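Local coordinates for protein alpha-fucosidase (Bifidobacterium bifidum, PDB 2EAB) that probably hydrolyses alpha-1,2-linked L-fucose from glycans, this chain being the calcium-binding family 95 glycoside hydrolase catalytic part of a longer protein, at residues 382-385 against 386-390; 423-426 against 427-431; 326-329 against 330-334; 764-767 against 768-771; 445-448 against 449-453. One frame throughout, in Å; residues are numbered along the deposited sequence.

Contact 1 (382-385 against 386-390). With CA (calcium ion), chain C.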
loop_
_atom_site.group_PDB
_atom_site.type_symbol
_atom_site.label_atom_id
_atom_site.label_comp_id
_atom_site.label_asym_id
_atom_site.label_seq_id
_atom_site.Cartn_x
_atom_site.Cartn_y
_atom_site.Cartn_z
ATOM N N LEU A 382 3.057 -9.780 2.935
ATOM C CA LEU A 382 2.317 -9.460 1.716
ATOM C C LEU A 382 3.015 -8.387 0.895
ATOM O O LEU A 382 2.856 -8.349 -0.328
ATOM C CB LEU A 382 0.874 -9.056 2.029
ATOM C CG LEU A 382 -0.033 -10.184 2.537
ATOM C CD1 LEU A 382 -1.330 -9.594 3.057
ATOM C CD2 LEU A 382 -0.303 -11.242 1.454
ATOM N N THR A 383 3.791 -7.528 1.562
ATOM C CA THR A 383 4.625 -6.559 0.855
ATOM C C THR A 383 5.713 -7.288 0.063
ATOM O O THR A 383 5.916 -7.021 -1.121
ATOM C CB THR A 383 5.284 -5.540 1.813
ATOM O OG1 THR A 383 4.291 -4.908 2.627
ATOM C CG2 THR A 383 6.020 -4.468 1.029
ATOM N N ILE A 384 6.409 -8.212 0.726
ATOM C CA ILE A 384 7.439 -9.010 0.064
ATOM C C ILE A 384 6.865 -9.772 -1.138
ATOM O O ILE A 384 7.489 -9.834 -2.192
ATOM C CB ILE A 384 8.125 -9.987 1.053
ATOM C CG1 ILE A 384 8.708 -9.221 2.249
ATOM C CG2 ILE A 384 9.202 -10.813 0.343
ATOM C CD1 ILE A 384 9.128 -10.115 3.406
ATOM N N GLY A 385 5.672 -10.335 -0.979
ATOM C CA GLY A 385 5.045 -11.099 -2.052
ATOM C C GLY A 385 4.561 -10.291 -3.245
ATOM O O GLY A 385 4.507 -10.809 -4.362
ATOM N N SER A 386 4.210 -9.024 -3.022
ATOM C CA SER A 386 3.565 -8.205 -4.065
ATOM C C SER A 386 4.368 -7.015 -4.595
ATOM O O SER A 386 4.020 -6.458 -5.637
ATOM C CB SER A 386 2.201 -7.700 -3.585
ATOM O OG SER A 386 2.335 -6.749 -2.545
ATOM N N SER A 387 5.420 -6.627 -3.879
ATOM C CA SER A 387 6.131 -5.392 -4.185
ATOM C C SER A 387 7.624 -5.560 -3.923
ATOM O O SER A 387 8.099 -5.336 -2.808
ATOM C CB SER A 387 5.552 -4.247 -3.343
ATOM O OG SER A 387 6.145 -3.001 -3.666
ATOM N N ARG A 388 8.367 -5.970 -4.944
ATOM C CA ARG A 388 9.813 -6.115 -4.796
ATOM C C ARG A 388 10.540 -5.008 -5.547
ATOM O O ARG A 388 9.946 -4.317 -6.378
ATOM C CB ARG A 388 10.277 -7.503 -5.249
ATOM C CG ARG A 388 9.808 -8.639 -4.341
ATOM C CD ARG A 388 10.334 -8.493 -2.912
ATOM N NE ARG A 388 11.799 -8.478 -2.840
ATOM C CZ ARG A 388 12.566 -9.558 -2.698
ATOM N NH1 ARG A 388 12.027 -10.768 -2.593
ATOM N NH2 ARG A 388 13.886 -9.417 -2.649
ATOM N N GLU A 389 11.831 -4.842 -5.254
ATOM C CA GLU A 389 12.646 -3.802 -5.896
ATOM C C GLU A 389 12.560 -3.869 -7.408
ATOM O O GLU A 389 12.597 -2.836 -8.077
ATOM C CB GLU A 389 14.116 -3.923 -5.490
ATOM C CG GLU A 389 14.377 -3.690 -4.027
ATOM C CD GLU A 389 15.722 -4.229 -3.582
ATOM O OE1 GLU A 389 16.756 -3.662 -3.999
ATOM O OE2 GLU A 389 15.739 -5.215 -2.804
ATOM N N ASN A 390 12.444 -5.082 -7.942
ATOM C CA ASN A 390 12.391 -5.266 -9.382
ATOM C C ASN A 390 10.995 -5.552 -9.944
ATOM O O ASN A 390 10.864 -5.945 -11.101
ATOM C CB ASN A 390 13.398 -6.331 -9.830
ATOM C CG ASN A 390 13.042 -7.725 -9.341
ATOM O OD1 ASN A 390 12.061 -7.927 -8.622
ATOM N ND2 ASN A 390 13.850 -8.699 -9.735
HETATM CA CA CA C . 3.779 -5.877 -8.230
HETATM O O HOH W 1 9.404 -11.565 -3.288
#

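Contact 2 (423-426 against 427-431)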
loop_
_atom_site.group_PDB
_atom_site.type_symbol
_atom_site.label_atom_id
_atom_site.label_comp_id
_atom_site.label_asym_id
_atom_site.label_seq_id
_atom_site.Cartn_x
_atom_site.Cartn_y
_atom_site.Cartn_z
ATOM N N VAL A 423 -6.339 7.088 -1.252
ATOM C CA VAL A 423 -6.127 6.522 0.096
ATOM C C VAL A 423 -5.546 5.112 -0.000
ATOM O O VAL A 423 -4.722 4.727 0.830
ATOM C CB VAL A 423 -7.368 6.539 1.054
ATOM C CG1 VAL A 423 -8.471 5.587 0.587
ATOM C CG2 VAL A 423 -6.947 6.202 2.491
ATOM N N ASN A 424 -5.973 4.350 -1.002
ATOM C CA ASN A 424 -5.692 2.916 -1.009
ATOM C C ASN A 424 -4.244 2.600 -1.345
ATOM O O ASN A 424 -3.572 1.889 -0.598
ATOM C CB ASN A 424 -6.626 2.176 -1.964
ATOM C CG ASN A 424 -8.087 2.457 -1.688
ATOM O OD1 ASN A 424 -8.741 1.747 -0.912
ATOM N ND2 ASN A 424 -8.601 3.504 -2.289
ATOM N N LEU A 425 -3.759 3.147 -2.453
ATOM C CA LEU A 425 -2.365 2.947 -2.831
ATOM C C LEU A 425 -1.426 3.541 -1.779
ATOM O O LEU A 425 -0.376 2.966 -1.471
ATOM C CB LEU A 425 -2.088 3.529 -4.219
ATOM C CG LEU A 425 -0.696 3.258 -4.793
ATOM C CD1 LEU A 425 -0.433 1.763 -4.950
ATOM C CD2 LEU A 425 -0.500 3.988 -6.110
ATOM N N GLN A 426 -1.817 4.688 -1.227
ATOM C CA GLN A 426 -1.083 5.297 -0.124
ATOM C C GLN A 426 -0.947 4.309 1.033
ATOM O O GLN A 426 0.148 4.109 1.564
ATOM C CB GLN A 426 -1.786 6.568 0.356
ATOM C CG GLN A 426 -1.660 7.770 -0.581
ATOM C CD GLN A 426 -2.651 7.789 -1.740
ATOM O OE1 GLN A 426 -3.514 6.909 -1.878
ATOM N NE2 GLN A 426 -2.534 8.813 -2.579
ATOM N N MET A 427 -2.065 3.697 1.424
ATOM C CA MET A 427 -2.083 2.745 2.531
ATOM C C MET A 427 -1.179 1.537 2.280
ATOM O O MET A 427 -0.507 1.060 3.199
ATOM C CB MET A 427 -3.513 2.302 2.830
ATOM C CG MET A 427 -3.636 1.523 4.125
ATOM S SD MET A 427 -5.322 1.175 4.623
ATOM C CE MET A 427 -6.022 2.832 4.671
ATOM N N ASN A 428 -1.150 1.061 1.035
ATOM C CA ASN A 428 -0.262 -0.037 0.661
ATOM C C ASN A 428 1.191 0.267 1.001
ATOM O O ASN A 428 1.977 -0.653 1.237
ATOM C CB ASN A 428 -0.343 -0.325 -0.839
ATOM C CG ASN A 428 -1.619 -1.035 -1.252
ATOM O OD1 ASN A 428 -2.578 -1.139 -0.491
ATOM N ND2 ASN A 428 -1.638 -1.501 -2.495
ATOM N N TYR A 429 1.541 1.552 0.980
ATOM C CA TYR A 429 2.904 1.998 1.255
ATOM C C TYR A 429 3.037 2.819 2.534
ATOM O O TYR A 429 3.922 3.679 2.649
ATOM C CB TYR A 429 3.519 2.684 0.014
ATOM C CG TYR A 429 3.712 1.672 -1.088
ATOM C CD1 TYR A 429 4.887 0.925 -1.167
ATOM C CD2 TYR A 429 2.697 1.403 -2.005
ATOM C CE1 TYR A 429 5.053 -0.046 -2.148
ATOM C CE2 TYR A 429 2.857 0.438 -2.989
ATOM C CZ TYR A 429 4.034 -0.283 -3.053
ATOM O OH TYR A 429 4.172 -1.241 -4.030
ATOM N N TRP A 430 2.158 2.550 3.499
ATOM C CA TRP A 430 2.319 3.095 4.847
ATOM C C TRP A 430 3.262 2.325 5.776
ATOM O O TRP A 430 3.953 2.963 6.560
ATOM C CB TRP A 430 0.979 3.299 5.555
ATOM C CG TRP A 430 0.186 4.471 5.062
ATOM C CD1 TRP A 430 0.616 5.496 4.262
ATOM C CD2 TRP A 430 -1.185 4.749 5.366
ATOM N NE1 TRP A 430 -0.418 6.380 4.029
ATOM C CE2 TRP A 430 -1.532 5.945 4.698
ATOM C CE3 TRP A 430 -2.156 4.098 6.137
ATOM C CZ2 TRP A 430 -2.820 6.500 4.777
ATOM C CZ3 TRP A 430 -3.433 4.651 6.212
ATOM C CH2 TRP A 430 -3.748 5.839 5.539
ATOM N N PRO A 431 3.268 0.972 5.751
ATOM C CA PRO A 431 4.217 0.289 6.654
ATOM C C PRO A 431 5.591 0.040 6.048
ATOM O O PRO A 431 6.471 -0.494 6.719
ATOM C CB PRO A 431 3.539 -1.056 6.900
ATOM C CG PRO A 431 2.833 -1.339 5.607
ATOM C CD PRO A 431 2.414 0.005 5.033
#

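Contact 3 (326-329 against 330-334)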
loop_
_atom_site.group_PDB
_atom_site.type_symbol
_atom_site.label_atom_id
_atom_site.label_comp_id
_atom_site.label_asym_id
_atom_site.label_seq_id
_atom_site.Cartn_x
_atom_site.Cartn_y
_atom_site.Cartn_z
ATOM N N ASP A 326 16.750 -14.994 0.429
ATOM C CA ASP A 326 16.252 -13.712 -0.064
ATOM C C ASP A 326 15.014 -13.239 0.707
ATOM O O ASP A 326 14.953 -12.090 1.157
ATOM C CB ASP A 326 15.939 -13.849 -1.554
ATOM C CG ASP A 326 15.185 -12.661 -2.111
ATOM O OD1 ASP A 326 15.806 -11.595 -2.304
ATOM O OD2 ASP A 326 13.970 -12.807 -2.368
ATOM N N HIS A 327 14.038 -14.131 0.855
ATOM C CA HIS A 327 12.799 -13.811 1.544
ATOM C C HIS A 327 13.052 -13.495 3.013
ATOM O O HIS A 327 12.586 -12.472 3.531
ATOM C CB HIS A 327 11.810 -14.970 1.441
ATOM C CG HIS A 327 10.516 -14.700 2.135
ATOM N ND1 HIS A 327 10.290 -15.020 3.456
ATOM C CD2 HIS A 327 9.389 -14.095 1.695
ATOM C CE1 HIS A 327 9.073 -14.633 3.794
ATOM N NE2 HIS A 327 8.504 -14.072 2.743
ATOM N N SER A 328 13.785 -14.384 3.682
ATOM C CA SER A 328 14.028 -14.232 5.116
ATOM C C SER A 328 14.906 -13.025 5.452
ATOM O O SER A 328 14.769 -12.451 6.531
ATOM C CB SER A 328 14.595 -15.517 5.733
ATOM O OG SER A 328 15.896 -15.793 5.254
ATOM N N ALA A 329 15.790 -12.636 4.534
ATOM C CA ALA A 329 16.623 -11.450 4.736
ATOM C C ALA A 329 15.764 -10.217 5.008
ATOM O O ALA A 329 16.124 -9.379 5.843
ATOM C CB ALA A 329 17.528 -11.213 3.544
ATOM N N ILE A 330 14.633 -10.109 4.313
ATOM C CA ILE A 330 13.702 -9.008 4.545
ATOM C C ILE A 330 12.750 -9.325 5.698
ATOM O O ILE A 330 12.546 -8.502 6.593
ATOM C CB ILE A 330 12.874 -8.669 3.281
ATOM C CG1 ILE A 330 13.795 -8.349 2.099
ATOM C CG2 ILE A 330 11.922 -7.505 3.564
ATOM C CD1 ILE A 330 13.118 -8.461 0.741
ATOM N N TYR A 331 12.162 -10.519 5.674
ATOM C CA TYR A 331 11.137 -10.864 6.649
ATOM C C TYR A 331 11.658 -10.825 8.084
ATOM O O TYR A 331 10.970 -10.354 8.981
ATOM C CB TYR A 331 10.517 -12.231 6.339
ATOM C CG TYR A 331 9.381 -12.582 7.270
ATOM C CD1 TYR A 331 8.077 -12.148 7.012
ATOM C CD2 TYR A 331 9.614 -13.324 8.429
ATOM C CE1 TYR A 331 7.038 -12.451 7.875
ATOM C CE2 TYR A 331 8.581 -13.636 9.297
ATOM C CZ TYR A 331 7.292 -13.200 9.016
ATOM O OH TYR A 331 6.251 -13.493 9.865
ATOM N N ASP A 332 12.873 -11.328 8.295
ATOM C CA ASP A 332 13.395 -11.453 9.655
ATOM C C ASP A 332 13.974 -10.160 10.243
ATOM O O ASP A 332 14.471 -10.166 11.371
ATOM C CB ASP A 332 14.386 -12.622 9.756
ATOM C CG ASP A 332 13.694 -13.981 9.723
ATOM O OD1 ASP A 332 12.517 -14.073 10.138
ATOM O OD2 ASP A 332 14.341 -14.964 9.298
ATOM N N ARG A 333 13.877 -9.049 9.509
ATOM C CA ARG A 333 14.373 -7.759 10.007
ATOM C C ARG A 333 13.608 -7.271 11.232
ATOM O O ARG A 333 14.170 -6.568 12.074
ATOM C CB ARG A 333 14.299 -6.692 8.919
ATOM C CG ARG A 333 15.270 -6.895 7.782
ATOM C CD ARG A 333 14.980 -5.905 6.687
ATOM N NE ARG A 333 15.865 -6.069 5.540
ATOM C CZ ARG A 333 15.793 -5.337 4.434
ATOM N NH1 ARG A 333 14.879 -4.381 4.317
ATOM N NH2 ARG A 333 16.640 -5.555 3.437
ATOM N N VAL A 334 12.332 -7.636 11.316
ATOM C CA VAL A 334 11.469 -7.209 12.402
ATOM C C VAL A 334 11.043 -8.420 13.218
ATOM O O VAL A 334 10.629 -9.440 12.667
ATOM C CB VAL A 334 10.216 -6.449 11.873
ATOM C CG1 VAL A 334 9.224 -6.162 13.000
ATOM C CG2 VAL A 334 10.626 -5.152 11.195
HETATM O O HOH W 2 18.572 -7.425 5.725
#

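Contact 4 (764-767 against 768-771)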
loop_
_atom_site.group_PDB
_atom_site.type_symbol
_atom_site.label_atom_id
_atom_site.label_comp_id
_atom_site.label_asym_id
_atom_site.label_seq_id
_atom_site.Cartn_x
_atom_site.Cartn_y
_atom_site.Cartn_z
ATOM N N PHE A 764 -12.364 -8.688 -0.474
ATOM C CA PHE A 764 -10.933 -8.606 -0.180
ATOM C C PHE A 764 -10.340 -7.334 -0.763
ATOM O O PHE A 764 -10.502 -7.063 -1.958
ATOM C CB PHE A 764 -10.217 -9.835 -0.759
ATOM C CG PHE A 764 -8.721 -9.670 -0.950
ATOM C CD1 PHE A 764 -7.893 -9.222 0.076
ATOM C CD2 PHE A 764 -8.145 -10.026 -2.159
ATOM C CE1 PHE A 764 -6.511 -9.099 -0.124
ATOM C CE2 PHE A 764 -6.772 -9.919 -2.363
ATOM C CZ PHE A 764 -5.953 -9.450 -1.347
ATOM N N GLN A 765 -9.672 -6.568 0.100
ATOM C CA GLN A 765 -8.912 -5.377 -0.271
ATOM C C GLN A 765 -7.653 -5.400 0.577
ATOM O O GLN A 765 -7.732 -5.448 1.807
ATOM C CB GLN A 765 -9.719 -4.107 0.018
ATOM C CG GLN A 765 -10.901 -3.900 -0.921
ATOM C CD GLN A 765 -10.469 -3.598 -2.340
ATOM O OE1 GLN A 765 -10.498 -4.468 -3.218
ATOM N NE2 GLN A 765 -10.066 -2.364 -2.573
ATOM N N ILE A 766 -6.494 -5.388 -0.065
ATOM C CA ILE A 766 -5.236 -5.561 0.662
ATOM C C ILE A 766 -4.838 -4.333 1.488
ATOM O O ILE A 766 -4.049 -4.437 2.439
ATOM C CB ILE A 766 -4.101 -5.975 -0.303
ATOM C CG1 ILE A 766 -3.003 -6.748 0.435
ATOM C CG2 ILE A 766 -3.572 -4.770 -1.091
ATOM C CD1 ILE A 766 -2.041 -7.482 -0.486
ATOM N N ASP A 767 -5.396 -3.175 1.135
ATOM C CA ASP A 767 -5.057 -1.927 1.813
ATOM C C ASP A 767 -5.041 -2.069 3.335
ATOM O O ASP A 767 -4.039 -1.742 3.983
ATOM C CB ASP A 767 -5.945 -0.751 1.357
ATOM C CG ASP A 767 -7.429 -1.107 1.233
ATOM O OD1 ASP A 767 -7.995 -1.815 2.090
ATOM O OD2 ASP A 767 -8.049 -0.628 0.260
ATOM N N GLY A 768 -6.124 -2.603 3.896
ATOM C CA GLY A 768 -6.245 -2.760 5.345
ATOM C C GLY A 768 -5.238 -3.704 5.973
ATOM O O GLY A 768 -4.917 -3.559 7.151
ATOM N N ASN A 769 -4.732 -4.668 5.206
ATOM C CA ASN A 769 -3.634 -5.511 5.690
ATOM C C ASN A 769 -2.391 -4.663 5.946
ATOM O O ASN A 769 -1.752 -4.755 7.005
ATOM C CB ASN A 769 -3.295 -6.623 4.693
ATOM C CG ASN A 769 -4.271 -7.782 4.739
ATOM O OD1 ASN A 769 -5.007 -8.021 3.783
ATOM N ND2 ASN A 769 -4.278 -8.516 5.852
ATOM N N PHE A 770 -2.060 -3.823 4.972
ATOM C CA PHE A 770 -0.922 -2.927 5.102
ATOM C C PHE A 770 -1.173 -1.841 6.151
ATOM O O PHE A 770 -0.259 -1.458 6.891
ATOM C CB PHE A 770 -0.576 -2.322 3.741
ATOM C CG PHE A 770 -0.185 -3.339 2.694
ATOM C CD1 PHE A 770 0.814 -4.275 2.945
ATOM C CD2 PHE A 770 -0.800 -3.340 1.446
ATOM C CE1 PHE A 770 1.190 -5.195 1.980
ATOM C CE2 PHE A 770 -0.417 -4.246 0.468
ATOM C CZ PHE A 770 0.569 -5.185 0.737
ATOM N N GLY A 771 -2.414 -1.374 6.233
ATOM C CA GLY A 771 -2.802 -0.377 7.229
ATOM C C GLY A 771 -2.661 -0.887 8.650
ATOM O O GLY A 771 -2.264 -0.145 9.547
#

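Contact 5 (445-448 against 449-453). With EDO (1,2-ethanediol), chain H.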
loop_
_atom_site.group_PDB
_atom_site.type_symbol
_atom_site.label_atom_id
_atom_site.label_comp_id
_atom_site.label_asym_id
_atom_site.label_seq_id
_atom_site.Cartn_x
_atom_site.Cartn_y
_atom_site.Cartn_z
ATOM N N ILE A 445 7.879 4.384 -6.375
ATOM C CA ILE A 445 8.602 5.558 -6.851
ATOM C C ILE A 445 8.612 5.579 -8.379
ATOM O O ILE A 445 8.309 6.604 -8.993
ATOM C CB ILE A 445 10.045 5.634 -6.297
ATOM C CG1 ILE A 445 10.040 5.535 -4.766
ATOM C CG2 ILE A 445 10.724 6.927 -6.752
ATOM C CD1 ILE A 445 11.417 5.467 -4.141
ATOM N N GLU A 446 8.943 4.441 -8.983
ATOM C CA GLU A 446 8.919 4.335 -10.437
ATOM C C GLU A 446 7.523 4.573 -11.022
ATOM O O GLU A 446 7.386 5.192 -12.073
ATOM C CB GLU A 446 9.476 2.991 -10.905
ATOM C CG GLU A 446 9.629 2.945 -12.426
ATOM C CD GLU A 446 10.115 1.622 -12.980
ATOM O OE1 GLU A 446 10.643 0.788 -12.219
ATOM O OE2 GLU A 446 9.963 1.417 -14.203
ATOM N N TYR A 447 6.492 4.107 -10.324
ATOM C CA TYR A 447 5.113 4.309 -10.769
ATOM C C TYR A 447 4.745 5.791 -10.795
ATOM O O TYR A 447 4.116 6.267 -11.739
ATOM C CB TYR A 447 4.148 3.543 -9.863
ATOM C CG TYR A 447 2.718 3.589 -10.345
ATOM C CD1 TYR A 447 2.290 2.759 -11.379
ATOM C CD2 TYR A 447 1.801 4.474 -9.779
ATOM C CE1 TYR A 447 0.984 2.798 -11.838
ATOM C CE2 TYR A 447 0.491 4.528 -10.238
ATOM C CZ TYR A 447 0.089 3.684 -11.261
ATOM O OH TYR A 447 -1.214 3.755 -11.708
ATOM N N VAL A 448 5.137 6.515 -9.751
ATOM C CA VAL A 448 4.815 7.931 -9.662
ATOM C C VAL A 448 5.621 8.703 -10.714
ATOM O O VAL A 448 5.081 9.575 -11.388
ATOM C CB VAL A 448 5.003 8.463 -8.223
ATOM C CG1 VAL A 448 4.765 9.970 -8.169
ATOM C CG2 VAL A 448 4.033 7.749 -7.280
ATOM N N GLU A 449 6.894 8.343 -10.894
ATOM C CA GLU A 449 7.671 8.876 -12.024
ATOM C C GLU A 449 6.957 8.581 -13.342
ATOM O O GLU A 449 6.926 9.423 -14.243
ATOM C CB GLU A 449 9.095 8.319 -12.037
ATOM C CG GLU A 449 9.934 8.839 -10.881
ATOM C CD GLU A 449 11.272 8.140 -10.719
ATOM O OE1 GLU A 449 11.381 6.933 -11.021
ATOM O OE2 GLU A 449 12.220 8.804 -10.237
ATOM N N GLY A 450 6.356 7.396 -13.425
ATOM C CA GLY A 450 5.596 6.969 -14.595
ATOM C C GLY A 450 4.335 7.772 -14.865
ATOM O O GLY A 450 3.807 7.746 -15.976
ATOM N N LEU A 451 3.841 8.488 -13.856
ATOM C CA LEU A 451 2.682 9.354 -14.038
ATOM C C LEU A 451 3.029 10.685 -14.688
ATOM O O LEU A 451 2.136 11.399 -15.136
ATOM C CB LEU A 451 1.971 9.609 -12.708
ATOM C CG LEU A 451 1.387 8.389 -11.990
ATOM C CD1 LEU A 451 0.815 8.795 -10.642
ATOM C CD2 LEU A 451 0.324 7.690 -12.832
ATOM N N VAL A 452 4.312 11.040 -14.756
ATOM C CA VAL A 452 4.679 12.380 -15.201
ATOM C C VAL A 452 4.346 12.623 -16.675
ATOM O O VAL A 452 3.664 13.593 -16.992
ATOM C CB VAL A 452 6.143 12.730 -14.857
ATOM C CG1 VAL A 452 6.517 14.104 -15.406
ATOM C CG2 VAL A 452 6.355 12.682 -13.342
ATOM N N LYS A 453 4.821 11.760 -17.568
ATOM C CA LYS A 453 4.537 11.947 -18.992
ATOM C C LYS A 453 3.036 11.949 -19.331
ATOM O O LYS A 453 2.555 12.919 -19.912
ATOM C CB LYS A 453 5.322 10.958 -19.857
ATOM C CG LYS A 453 6.813 11.259 -19.916
ATOM C CD LYS A 453 7.533 10.278 -20.815
ATOM C CE LYS A 453 9.011 10.607 -20.903
ATOM N NZ LYS A 453 9.718 9.649 -21.791
HETATM C C1 EDO H . 5.693 5.903 -18.183
HETATM O O1 EDO H . 5.483 7.327 -18.155
HETATM C C2 EDO H . 7.185 5.516 -18.508
HETATM O O2 EDO H . 7.562 6.239 -19.671
#

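Contact 1 (382-385 against 386-390)
The C-terminal turn of helix 365-386, where Leu382 and Thr383 offer their carbonyls to Ser386 and Ser387, carries one ligand of the calcium site. Ser386 OG turns back over the last turn, lying between its own backbone N and carbonyl carbon (chi1 69°), and donates to Leu382 O at 2.8 Å, tilted 23° from that carbonyl plane. Thr383 O accepts two amides. Ser387 N donates at 2.8 Å, tilted 16° from the carbonyl plane, whereas Ser386 N, at 3.2 Å, stands well above it. Ser387 is the first residue to leave helical geometry. Arg388 then bends at chi2 and chi3 and folds back alongside Ile384, so that its CD lies 3.2 Å from Ile384 O. A water held in the guanidinium plane links the two residues, giving a hydrogen to Ile384 O at 2.8 Å and accepting one from Arg388 NH1. That nitrogen also makes a salt bridge to Asp326 of helix 316-331. Ser386 O binds the calcium ion at 2.7 Å, together with Glu77 OE2 and Leu393 O. A hydroxyl, two amides and a water thus serve the carbonyls of Leu382, Thr383 and Ile384, while the partial negative charge expected at a helix C-terminus would suit the cation.

Contact 2 (423-426 against 427-431)
Met427 N donates to Val423 O at 2.9 Å and Asn428 N to Asn424 O at 3.0 Å, two successive alpha-helical bonds. The pattern tightens at Tyr429 N, whose main acceptor is Gln426 O, at 3.0 Å; its bond to Leu425 O is weak. At the other end Gln426, bent at chi2 (82°), brings OE1 back to Val423 N in a weak bond of 2.9 Å. Val423 is the N-cap and Gln426 the third helical residue, so this supplies one of the two bonds of a capping box; valine has no side-chain acceptor for the other, and no full box forms. NE2 of the same amide donates to Met421 O. The short helix 424-428 lies near the centre of the chain, covered by helices 507-520, 722-734 and 767-780 of the family 95 catalytic domain. The Trp430 indole receives Gln426 O over one face, with CD1 3.1 Å from that oxygen, and meets Phe687 edge-to-face. Val423 and Met427 run side by side, CG2 to CE at 4.1 Å. Leu425 O sits in the plane of the Tyr429 ring at its edge, 3.5 Å from CD2, and Leu425 CD1 touches CE2 next to it. Tyr429 OH pairs with Ser387 OG and Ser395 N.

Contact 3 (326-329 against 330-334)
His327 O serves Tyr331 N through a straight bond of 2.9 Å (169° at the hydrogen) and takes a weak second bond from Ile330 N. One residue on, Asp332 N donates to Ser328 O at 2.8 Å. Ala329 O has no comparably good amide donor across the contact. Its partners are Arg333 NE, weakly bonded at 3.3 Å, and a water that donates to it at 3.1 Å and accepts from the same NE at 3.0 Å, closing a small triangle. The Arg333 chain is extended from CG to NE, while its NH2 and NH1 go on to Glu439 and to Asn436 O. Ile330 O accepts from Arg333 N at 3.3 Å and from Arg380 NH2 of helix 365-386, whose NH1 serves Tyr331 O. Asp326 pairs with Arg388, Asp332 OD1 with Lys335 NZ, and Ser328 OG returns to Ile324 O. With CG anti to the backbone N in both (chi1 180° and -176°), His327 and Tyr331, one turn apart, lie side by side. Their centroids are 5.8 Å apart with almost no overlap; the real touch is His327 CE1 on Tyr331 CB at 3.8 Å. His327 ND1 bonds Ser163 O weakly, and Tyr331 OH ends on Asp18. Helix 316-331 ends here, its last carbonyls taking side-chain and water donors, and passes through a type I turn, Tyr331 to Val334, toward strand 335-337.

Contact 4 (764-767 against 768-771)
Ile766 with chi1 near -155° swings CG1 anti to its backbone N, and Phe770 with chi1 -61° turns its ring away from its own carbonyl carbon; together these torsions bring the two side chains across one another over the first turn of helix 767-780. This helix belongs to the family 95 catalytic domain, whose fold is of the (alpha/alpha)6-barrel type, and it starts from a buried loop. The isoleucine reaches one end of the ring with CG1, CG2 and CD1: CG1 and CG2 each lie 3.6 Å from Phe770 CE2, while CD1 is 3.7 Å from CZ. The same ring also packs on Leu382 and Thr383 of helix 365-386. In the backbone of the same turn, Ile766 O accepts from Phe770 N at 3.3 Å, and more weakly from Asn769 N. The next bond runs from Gly771 N to Asp767 O at 2.8 Å. Asp767 folds its carboxylate back so that OD1 is 2.7 Å from Gly768 N, although the bent angle makes this bond weak. Glycine carbonyls reach further into the domain, Gly768 O to Gln748 NE2 and Gly771 O to Asn730 ND2. The Asn769 amide is fixed at both ends, OD1 by Asp759 N and ND2 by Leu757 O. This OD1 also lies near the plane of the Phe764 ring, at its edge, 4.3 Å from CE1.

Contact 5 (445-448 against 449-453)
Glu449 N points almost straight at Ile445 O (2.9 Å, 174° at the hydrogen) and Gly450 N bonds Glu446 O at 2.8 Å, after which the spacing shortens to three residues as Leu451 N donates to Val448 O at 3.0 Å, near the junction of helices 442-450 and 452-463. Val452 N continues the shorter spacing with Glu449 O. Leu451 directs its CB at the preceding turn, and its CD2 meets Tyr447 CE2 at 4.1 Å, the two side chains crossing at a slant. Tyr447 OH then donates to Thr488 O, and its ring also meets that of Phe419. On another side of the helix, Glu449 sets CG anti to its carbonyl carbon (chi1 -69°) and lays it 3.3 Å from Ile445 O. The chain extends from there beside Ile445, whose CG2 touches CD at 4.2 Å, toward a salt bridge between OE1 and Arg530. Val448 packs on Ile511, Leu512 and Val515 of helix 507-520. An ethanediol, probably from the crystallisation liquor, donates through O1 to Gly450 O at 2.8 Å and is also held by Tyr288 N. Glu446 OE1 and Glu449 OE1 are 6.3 Å apart, so their mutual repulsion is probably modest; the Glu449 carboxylate, carried along Ile445 to Arg530, probably has its charge balanced there.

Contacts 1, 2 and 4 are buried and adjoin one another. Contacts 2 and 4 have centres 9 Å apart, with Met427 SD 3.2 Å from Asp767 O, and Phe770 CE1 of contact 4 lies 3.2 Å from Thr383 OG1 of contact 1. Contact 3, partly buried, meets contact 1 through the Arg388 NH1 to Asp326 OD2 salt bridge at 2.8 Å, with Ile384 packed on His327. Contact 5, buried but farther out, touches contact 2 lightly through Leu425 on Tyr447. Contacts 1 and 3 are helix C-termini, contact 4 a helix start, contact 2 a short helix with its N-cap, contact 5 a junction. Charged pairs occur in 1, 3 and 5, bridging waters in 1 and 3.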